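Local coordinates for uncharacterized protein (Bacteroides eggerthii DSM 20697, PDB 4ECO) that is of unknown function but is built as a leucine-rich repeat solenoid and probably binds other proteins, at residues 551-556 / 594-599; 159-164 / 568-573. All blocks are in the same frame, centred on the assembly; numbering follows the deposited sequence.

Contact 1. Residues 551-556 / 594-599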
ATOM      1  N   GLY A 551      12.841 -17.080  32.506  1.00 64.39           N
ATOM      2  CA  GLY A 551      13.398 -15.727  32.450  1.00 62.82           C
ATOM      3  C   GLY A 551      14.857 -15.590  32.841  1.00 65.30           C
ATOM      4  O   GLY A 551      15.317 -14.491  33.164  1.00 65.73           O
ATOM      5  N   ASN A 552      15.594 -16.698  32.808  1.00 59.86           N
ATOM      6  CA  ASN A 552      17.005 -16.703  33.135  1.00 59.41           C
ATOM      7  C   ASN A 552      17.814 -16.325  31.901  1.00 62.17           C
ATOM      8  O   ASN A 552      17.420 -16.653  30.777  1.00 60.98           O
ATOM      9  CB  ASN A 552      17.437 -18.074  33.680  1.00 59.00           C
ATOM     10  CG  ASN A 552      16.654 -18.572  34.878  1.00 73.77           C
ATOM     11  OD1 ASN A 552      16.511 -19.781  35.066  1.00 69.79           O
ATOM     12  ND2 ASN A 552      16.096 -17.671  35.698  1.00 60.29           N
ATOM     13  N   ARG A 553      18.937 -15.612  32.111  1.00 57.23           N
ATOM     14  CA  ARG A 553      19.843 -15.185  31.046  1.00 54.84           C
ATOM     15  C   ARG A 553      20.698 -16.375  30.668  1.00 58.48           C
ATOM     16  O   ARG A 553      21.615 -16.759  31.417  1.00 60.01           O
ATOM     17  CB  ARG A 553      20.688 -13.983  31.490  1.00 52.32           C
ATOM     18  CG  ARG A 553      19.870 -12.759  31.834  1.00 50.33           C
ATOM     19  CD  ARG A 553      20.747 -11.550  31.855  1.00 54.94           C
ATOM     20  NE  ARG A 553      19.991 -10.331  32.139  1.00 60.25           N
ATOM     21  CZ  ARG A 553      20.472  -9.099  31.988  1.00 66.19           C
ATOM     22  NH1 ARG A 553      21.708  -8.908  31.532  1.00 49.53           N
ATOM     23  NH2 ARG A 553      19.723  -8.052  32.289  1.00 43.80           N
ATOM     24  N   THR A 554      20.343 -17.004  29.537  1.00 52.45           N
ATOM     25  CA  THR A 554      20.962 -18.240  29.039  1.00 51.44           C
ATOM     26  C   THR A 554      22.348 -18.055  28.426  1.00 51.10           C
ATOM     27  O   THR A 554      23.161 -18.955  28.604  1.00 51.58           O
ATOM     28  CB  THR A 554      20.061 -18.905  27.989  1.00 59.37           C
ATOM     29  OG1 THR A 554      19.668 -17.944  27.003  1.00 57.97           O
ATOM     30  CG2 THR A 554      18.830 -19.566  28.595  1.00 54.81           C
ATOM     31  N   LEU A 555      22.627 -16.936  27.701  1.00 44.47           N
ATOM     32  CA  LEU A 555      23.910 -16.783  27.011  1.00 43.00           C
ATOM     33  C   LEU A 555      24.991 -16.174  27.899  1.00 49.40           C
ATOM     34  O   LEU A 555      24.989 -14.977  28.200  1.00 49.45           O
ATOM     35  CB  LEU A 555      23.780 -15.979  25.724  1.00 40.87           C
ATOM     36  CG  LEU A 555      24.963 -16.036  24.761  1.00 42.63           C
ATOM     37  CD1 LEU A 555      25.189 -17.449  24.224  1.00 42.44           C
ATOM     38  CD2 LEU A 555      24.768 -15.054  23.623  1.00 42.33           C
ATOM     39  N   ARG A 556      25.949 -17.038  28.270  1.00 47.09           N
ATOM     40  CA  ARG A 556      27.085 -16.709  29.122  1.00 48.20           C
ATOM     41  C   ARG A 556      28.407 -16.804  28.320  1.00 52.36           C
ATOM     42  O   ARG A 556      29.420 -16.227  28.741  1.00 50.87           O
ATOM     43  CB  ARG A 556      27.105 -17.640  30.360  1.00 49.49           C
ATOM     44  CG  ARG A 556      25.882 -17.422  31.270  1.00 59.56           C
ATOM     45  CD  ARG A 556      25.656 -18.500  32.299  1.00 66.85           C
ATOM     46  NE  ARG A 556      26.576 -18.352  33.421  1.00 86.65           N
ATOM     47  CZ  ARG A 556      26.880 -19.323  34.274  1.00111.75           C
ATOM     48  NH1 ARG A 556      26.351 -20.532  34.131  1.00103.82           N
ATOM     49  NH2 ARG A 556      27.738 -19.102  35.263  1.00103.73           N
ATOM     50  N   ILE A 594      27.541  -4.214  24.071  1.00 39.34           N
ATOM     51  CA  ILE A 594      27.845  -5.153  25.148  1.00 39.97           C
ATOM     52  C   ILE A 594      27.098  -4.726  26.412  1.00 47.27           C
ATOM     53  O   ILE A 594      27.338  -5.291  27.481  1.00 50.38           O
ATOM     54  CB  ILE A 594      29.378  -5.278  25.411  1.00 42.89           C
ATOM     55  CG1 ILE A 594      30.030  -3.896  25.731  1.00 42.65           C
ATOM     56  CG2 ILE A 594      30.086  -6.036  24.270  1.00 42.02           C
ATOM     57  CD1 ILE A 594      31.389  -3.936  26.383  1.00 37.14           C
ATOM     58  N   LYS A 595      26.217  -3.715  26.293  1.00 43.39           N
ATOM     59  CA  LYS A 595      25.506  -3.095  27.412  1.00 43.76           C
ATOM     60  C   LYS A 595      24.661  -4.118  28.146  1.00 52.56           C
ATOM     61  O   LYS A 595      24.110  -5.015  27.521  1.00 52.53           O
ATOM     62  CB  LYS A 595      24.651  -1.908  26.943  1.00 42.31           C
ATOM     63  CG  LYS A 595      24.268  -0.955  28.061  1.00 37.12           C
ATOM     64  CD  LYS A 595      23.629   0.326  27.527  1.00 42.64           C
ATOM     65  CE  LYS A 595      23.110   1.253  28.610  1.00 53.19           C
ATOM     66  NZ  LYS A 595      24.204   1.826  29.441  1.00 70.26           N
ATOM     67  N   ASP A 596      24.618  -4.004  29.487  1.00 52.30           N
ATOM     68  CA  ASP A 596      23.873  -4.877  30.392  1.00 52.78           C
ATOM     69  C   ASP A 596      24.396  -6.325  30.275  1.00 58.88           C
ATOM     70  O   ASP A 596      23.709  -7.230  29.813  1.00 59.35           O
ATOM     71  CB  ASP A 596      22.350  -4.780  30.150  1.00 53.28           C
ATOM     72  CG  ASP A 596      21.482  -5.565  31.118  1.00 59.99           C
ATOM     73  OD1 ASP A 596      21.948  -5.849  32.244  1.00 63.30           O
ATOM     74  OD2 ASP A 596      20.335  -5.888  30.752  1.00 60.42           O
ATOM     75  N   ASN A 597      25.648  -6.507  30.683  1.00 55.98           N
ATOM     76  CA  ASN A 597      26.378  -7.776  30.795  1.00 54.99           C
ATOM     77  C   ASN A 597      27.216  -7.586  32.035  1.00 58.61           C
ATOM     78  O   ASN A 597      28.401  -7.270  31.944  1.00 57.93           O
ATOM     79  CB  ASN A 597      27.187  -8.084  29.516  1.00 53.13           C
ATOM     80  CG  ASN A 597      26.409  -8.750  28.414  1.00 61.18           C
ATOM     81  OD1 ASN A 597      26.038  -9.912  28.511  1.00 46.68           O
ATOM     82  ND2 ASN A 597      26.245  -8.069  27.294  1.00 56.97           N
ATOM     83  N   PRO A 598      26.563  -7.553  33.213  1.00 56.35           N
ATOM     84  CA  PRO A 598      27.279  -7.178  34.446  1.00 57.54           C
ATOM     85  C   PRO A 598      28.493  -8.037  34.818  1.00 59.96           C
ATOM     86  O   PRO A 598      29.296  -7.577  35.623  1.00 61.53           O
ATOM     87  CB  PRO A 598      26.201  -7.324  35.527  1.00 59.93           C
ATOM     88  CG  PRO A 598      25.155  -8.207  34.918  1.00 62.97           C
ATOM     89  CD  PRO A 598      25.134  -7.787  33.497  1.00 57.06           C
ATOM     90  N   ASN A 599      28.650  -9.239  34.261  1.00 53.75           N
ATOM     91  CA  ASN A 599      29.792 -10.063  34.661  1.00 54.44           C
ATOM     92  C   ASN A 599      30.820 -10.214  33.535  1.00 57.59           C
ATOM     93  O   ASN A 599      31.665 -11.114  33.605  1.00 56.97           O
ATOM     94  CB  ASN A 599      29.311 -11.432  35.131  1.00 55.49           C
ATOM     95  CG  ASN A 599      28.347 -11.326  36.287  1.00 79.37           C
ATOM     96  OD1 ASN A 599      28.653 -10.745  37.336  1.00 68.55           O
ATOM     97  ND2 ASN A 599      27.133 -11.811  36.088  1.00 72.15           N
TER
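Arg553 and Asp596 join two loops of the solenoid by a salt bridge, in which NH2 of Arg553 lies 2.7 Å from OD2 of Asp596. The side chains cross nearly at right angles and their guanidinium and carboxylate planes stand 78° apart, so this is not the flat, two-pronged pairing of the textbook. OD2 is approached on its syn side, a little out of the carboxylate plane, by a bent hydrogen bond (N-H...O angle 137°). OD1 sits 3.1 Å from both NH1 and NH2 of Arg553, adding two weak bonds, and NH1 also makes a weak bond to the backbone O of Asp596. With CG of Asp596 anti to its own nitrogen (chi1 -175°) and therefore beside its carbonyl carbon, carboxylate and carbonyl both reach the same guanidinium. Ser575 OG also hydrogen-bonds to OD2 of Asp596, and NH1 is held by the carbonyl of Asn576. Were Arg553 replaced by an alanine, the Asp596 carboxylate would probably lose its cationic mate and the two loops their main link.

The outer side is looser. Pro598, exposed to solvent, brings only CD to 4.1 Å from NH1 of Arg553. Just inside, the Asn597 side chain donates from ND2 to Ile594 O at 3.0 Å, and its OD1 accepts from Ile578 N. Asn597 occupies the consensus asparagine position of a leucine-rich repeat, as in the asparagine ladder of such folds.

Contact 2. Residues 159-164 / 568-573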
ATOM      1  N   SER A 159      14.780  -5.941  11.466  1.00 36.00           N
ATOM      2  CA  SER A 159      15.395  -5.207  12.563  1.00 35.60           C
ATOM      3  C   SER A 159      16.317  -4.123  12.025  1.00 42.51           C
ATOM      4  O   SER A 159      16.799  -4.208  10.885  1.00 42.25           O
ATOM      5  CB  SER A 159      16.170  -6.157  13.465  1.00 37.30           C
ATOM      6  OG  SER A 159      17.312  -6.688  12.814  1.00 41.97           O
ATOM      7  N   ASP A 160      16.606  -3.122  12.870  1.00 39.62           N
ATOM      8  CA  ASP A 160      17.504  -2.051  12.501  1.00 38.18           C
ATOM      9  C   ASP A 160      18.827  -2.632  12.073  1.00 41.90           C
ATOM     10  O   ASP A 160      19.320  -2.224  11.022  1.00 42.09           O
ATOM     11  CB  ASP A 160      17.645  -1.058  13.648  1.00 39.47           C
ATOM     12  CG  ASP A 160      16.406  -0.196  13.796  1.00 48.67           C
ATOM     13  OD1 ASP A 160      15.745   0.101  12.751  1.00 48.68           O
ATOM     14  OD2 ASP A 160      16.083   0.177  14.938  1.00 57.23           O
ATOM     15  N   LEU A 161      19.322  -3.686  12.781  1.00 38.12           N
ATOM     16  CA  LEU A 161      20.586  -4.353  12.439  1.00 36.86           C
ATOM     17  C   LEU A 161      20.560  -4.849  10.983  1.00 40.53           C
ATOM     18  O   LEU A 161      21.421  -4.461  10.176  1.00 39.61           O
ATOM     19  CB  LEU A 161      20.865  -5.513  13.415  1.00 37.04           C
ATOM     20  CG  LEU A 161      22.017  -6.471  13.088  1.00 42.39           C
ATOM     21  CD1 LEU A 161      23.333  -5.773  13.111  1.00 43.76           C
ATOM     22  CD2 LEU A 161      22.110  -7.525  14.091  1.00 43.54           C
ATOM     23  N   ILE A 162      19.519  -5.630  10.638  1.00 36.47           N
ATOM     24  CA  ILE A 162      19.366  -6.222   9.314  1.00 36.17           C
ATOM     25  C   ILE A 162      19.153  -5.118   8.263  1.00 41.41           C
ATOM     26  O   ILE A 162      19.842  -5.150   7.236  1.00 42.24           O
ATOM     27  CB  ILE A 162      18.257  -7.308   9.324  1.00 38.40           C
ATOM     28  CG1 ILE A 162      18.850  -8.546  10.016  1.00 38.79           C
ATOM     29  CG2 ILE A 162      17.800  -7.664   7.906  1.00 38.61           C
ATOM     30  CD1 ILE A 162      17.981  -9.533  10.309  1.00 52.67           C
ATOM     31  N   LYS A 163      18.294  -4.106   8.554  1.00 37.82           N
ATOM     32  CA  LYS A 163      18.048  -2.980   7.639  1.00 36.92           C
ATOM     33  C   LYS A 163      19.361  -2.193   7.389  1.00 43.99           C
ATOM     34  O   LYS A 163      19.655  -1.911   6.225  1.00 46.37           O
ATOM     35  CB  LYS A 163      16.919  -2.055   8.131  1.00 37.58           C
ATOM     36  CG  LYS A 163      15.522  -2.716   8.093  1.00 38.64           C
ATOM     37  CD  LYS A 163      14.338  -1.758   8.274  1.00 31.83           C
ATOM     38  CE  LYS A 163      14.214  -1.144   9.640  1.00 34.51           C
ATOM     39  NZ  LYS A 163      12.810  -0.746   9.935  1.00 35.36           N
ATOM     40  N   ASP A 164      20.189  -1.937   8.432  1.00 39.82           N
ATOM     41  CA  ASP A 164      21.472  -1.247   8.260  1.00 40.46           C
ATOM     42  C   ASP A 164      22.376  -2.007   7.273  1.00 47.18           C
ATOM     43  O   ASP A 164      22.919  -1.374   6.360  1.00 46.79           O
ATOM     44  CB  ASP A 164      22.209  -1.043   9.600  1.00 42.18           C
ATOM     45  CG  ASP A 164      21.555  -0.092  10.606  1.00 56.53           C
ATOM     46  OD1 ASP A 164      20.641   0.676  10.207  1.00 55.04           O
ATOM     47  OD2 ASP A 164      21.913  -0.158  11.807  1.00 67.89           O
ATOM     48  N   LEU A 568      32.649  -8.547   9.339  1.00 42.64           N
ATOM     49  CA  LEU A 568      31.787  -8.145  10.462  1.00 41.97           C
ATOM     50  C   LEU A 568      32.125  -6.762  10.994  1.00 47.86           C
ATOM     51  O   LEU A 568      33.264  -6.528  11.387  1.00 50.04           O
ATOM     52  CB  LEU A 568      31.842  -9.166  11.606  1.00 41.73           C
ATOM     53  CG  LEU A 568      30.779  -9.013  12.681  1.00 43.77           C
ATOM     54  CD1 LEU A 568      29.544  -9.793  12.346  1.00 42.28           C
ATOM     55  CD2 LEU A 568      31.313  -9.433  14.003  1.00 45.43           C
ATOM     56  N   THR A 569      31.126  -5.847  11.003  1.00 43.93           N
ATOM     57  CA  THR A 569      31.305  -4.475  11.500  1.00 43.72           C
ATOM     58  C   THR A 569      30.310  -4.146  12.638  1.00 47.31           C
ATOM     59  O   THR A 569      30.523  -3.168  13.354  1.00 49.05           O
ATOM     60  CB  THR A 569      31.222  -3.426  10.389  1.00 47.59           C
ATOM     61  OG1 THR A 569      29.948  -3.442   9.764  1.00 47.32           O
ATOM     62  CG2 THR A 569      32.339  -3.557   9.371  1.00 40.61           C
ATOM     63  N   GLN A 570      29.310  -4.998  12.878  1.00 41.66           N
ATOM     64  CA  GLN A 570      28.368  -4.734  13.948  1.00 40.66           C
ATOM     65  C   GLN A 570      28.002  -6.022  14.695  1.00 44.87           C
ATOM     66  O   GLN A 570      27.491  -6.973  14.092  1.00 45.69           O
ATOM     67  CB  GLN A 570      27.103  -4.039  13.389  1.00 40.82           C
ATOM     68  CG  GLN A 570      26.048  -3.705  14.450  1.00 44.10           C
ATOM     69  CD  GLN A 570      24.956  -2.774  14.002  1.00 59.85           C
ATOM     70  OE1 GLN A 570      23.957  -2.617  14.692  1.00 56.46           O
ATOM     71  NE2 GLN A 570      25.105  -2.137  12.844  1.00 52.35           N
ATOM     72  N   LEU A 571      28.222  -6.020  16.022  1.00 39.84           N
ATOM     73  CA  LEU A 571      27.882  -7.124  16.905  1.00 39.20           C
ATOM     74  C   LEU A 571      27.047  -6.630  18.055  1.00 44.55           C
ATOM     75  O   LEU A 571      27.496  -5.796  18.837  1.00 43.47           O
ATOM     76  CB  LEU A 571      29.118  -7.868  17.435  1.00 39.40           C
ATOM     77  CG  LEU A 571      28.848  -8.927  18.517  1.00 43.05           C
ATOM     78  CD1 LEU A 571      28.020 -10.110  17.982  1.00 41.17           C
ATOM     79  CD2 LEU A 571      30.136  -9.402  19.139  1.00 45.58           C
ATOM     80  N   GLN A 572      25.849  -7.201  18.190  1.00 42.10           N
ATOM     81  CA  GLN A 572      24.933  -6.887  19.274  1.00 41.36           C
ATOM     82  C   GLN A 572      24.808  -8.090  20.170  1.00 42.98           C
ATOM     83  O   GLN A 572      24.230  -9.088  19.755  1.00 42.71           O
ATOM     84  CB  GLN A 572      23.577  -6.472  18.721  1.00 42.17           C
ATOM     85  CG  GLN A 572      23.599  -5.237  17.843  1.00 55.54           C
ATOM     86  CD  GLN A 572      22.192  -4.855  17.439  1.00 62.66           C
ATOM     87  OE1 GLN A 572      21.215  -5.547  17.741  1.00 54.43           O
ATOM     88  NE2 GLN A 572      22.059  -3.744  16.733  1.00 49.87           N
ATOM     89  N   ILE A 573      25.376  -8.019  21.385  1.00 39.87           N
ATOM     90  CA  ILE A 573      25.366  -9.127  22.358  1.00 39.46           C
ATOM     91  C   ILE A 573      24.919  -8.605  23.752  1.00 45.00           C
ATOM     92  O   ILE A 573      25.090  -9.281  24.761  1.00 46.46           O
ATOM     93  CB  ILE A 573      26.772  -9.810  22.377  1.00 42.31           C
ATOM     94  CG1 ILE A 573      26.732 -11.216  23.002  1.00 43.00           C
ATOM     95  CG2 ILE A 573      27.904  -8.903  22.918  1.00 41.68           C
ATOM     96  CD1 ILE A 573      27.898 -12.119  22.624  1.00 45.69           C
TER
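Gln570 runs out from its strand alongside Leu161, the two side chains sliding past each other in opposite directions. Its CB lies 4.2 Å from CD1 of Leu161. With CG anti to the backbone N (chi1 -179°) and the chain extended beyond it, Gln570 keeps to the same methyl: CG is 3.7 Å from Leu161 CD1, and the amide carbon CD comes within 3.5 Å of it. The amide still lies against that methyl, with OE1 of Gln570 3.6 Å from Leu161 CD1. OE1 also accepts from NE2 of Gln572 at 3.0 Å, in the carbonyl plane, while NE2 of Gln570 stays 3.9 Å from OD2 of Asp164, too far for a hydrogen bond.

Strand 570-572 belongs to the parallel strands that line the concave face of a leucine-rich repeat solenoid: Leu571 points inward to the core, Gln570 and Gln572 outward to the face. Helix 160-168 lies on that face, its residues 160-164 antiparallel to the strand (171°), with the axes 10.5 Å apart.

Gln572 adds a second contact, its NE2 lying 3.9 Å from Leu161 CB. The helix begins at Ser159, whose OG caps Ile162 N and hydrogen-bonds to Asp519 OD2, while Leu161 and Ile162 touch strand 517-519.

How the contacts relate
Both contacts lie at the C-terminal end of the solenoid, with centres about 18 Å apart, and illustrate two ways of joining parts of a repeat protein, one local and one long-range. Contact 1 ties loops of nearby repeats at the surface, by charge and hydrogen bonds. Contact 2, partly buried, brings a helix from some 400 residues earlier against the concave strands; its centre is a leucine side chain packed on two glutamines, with the polar bond made between the glutamines themselves. The two meet at the repeat framework: Asn597 ND2 of contact 1 probably bonds Ile573 O of contact 2, and the methyls of Ile594 and Ile573 pack together in the interior.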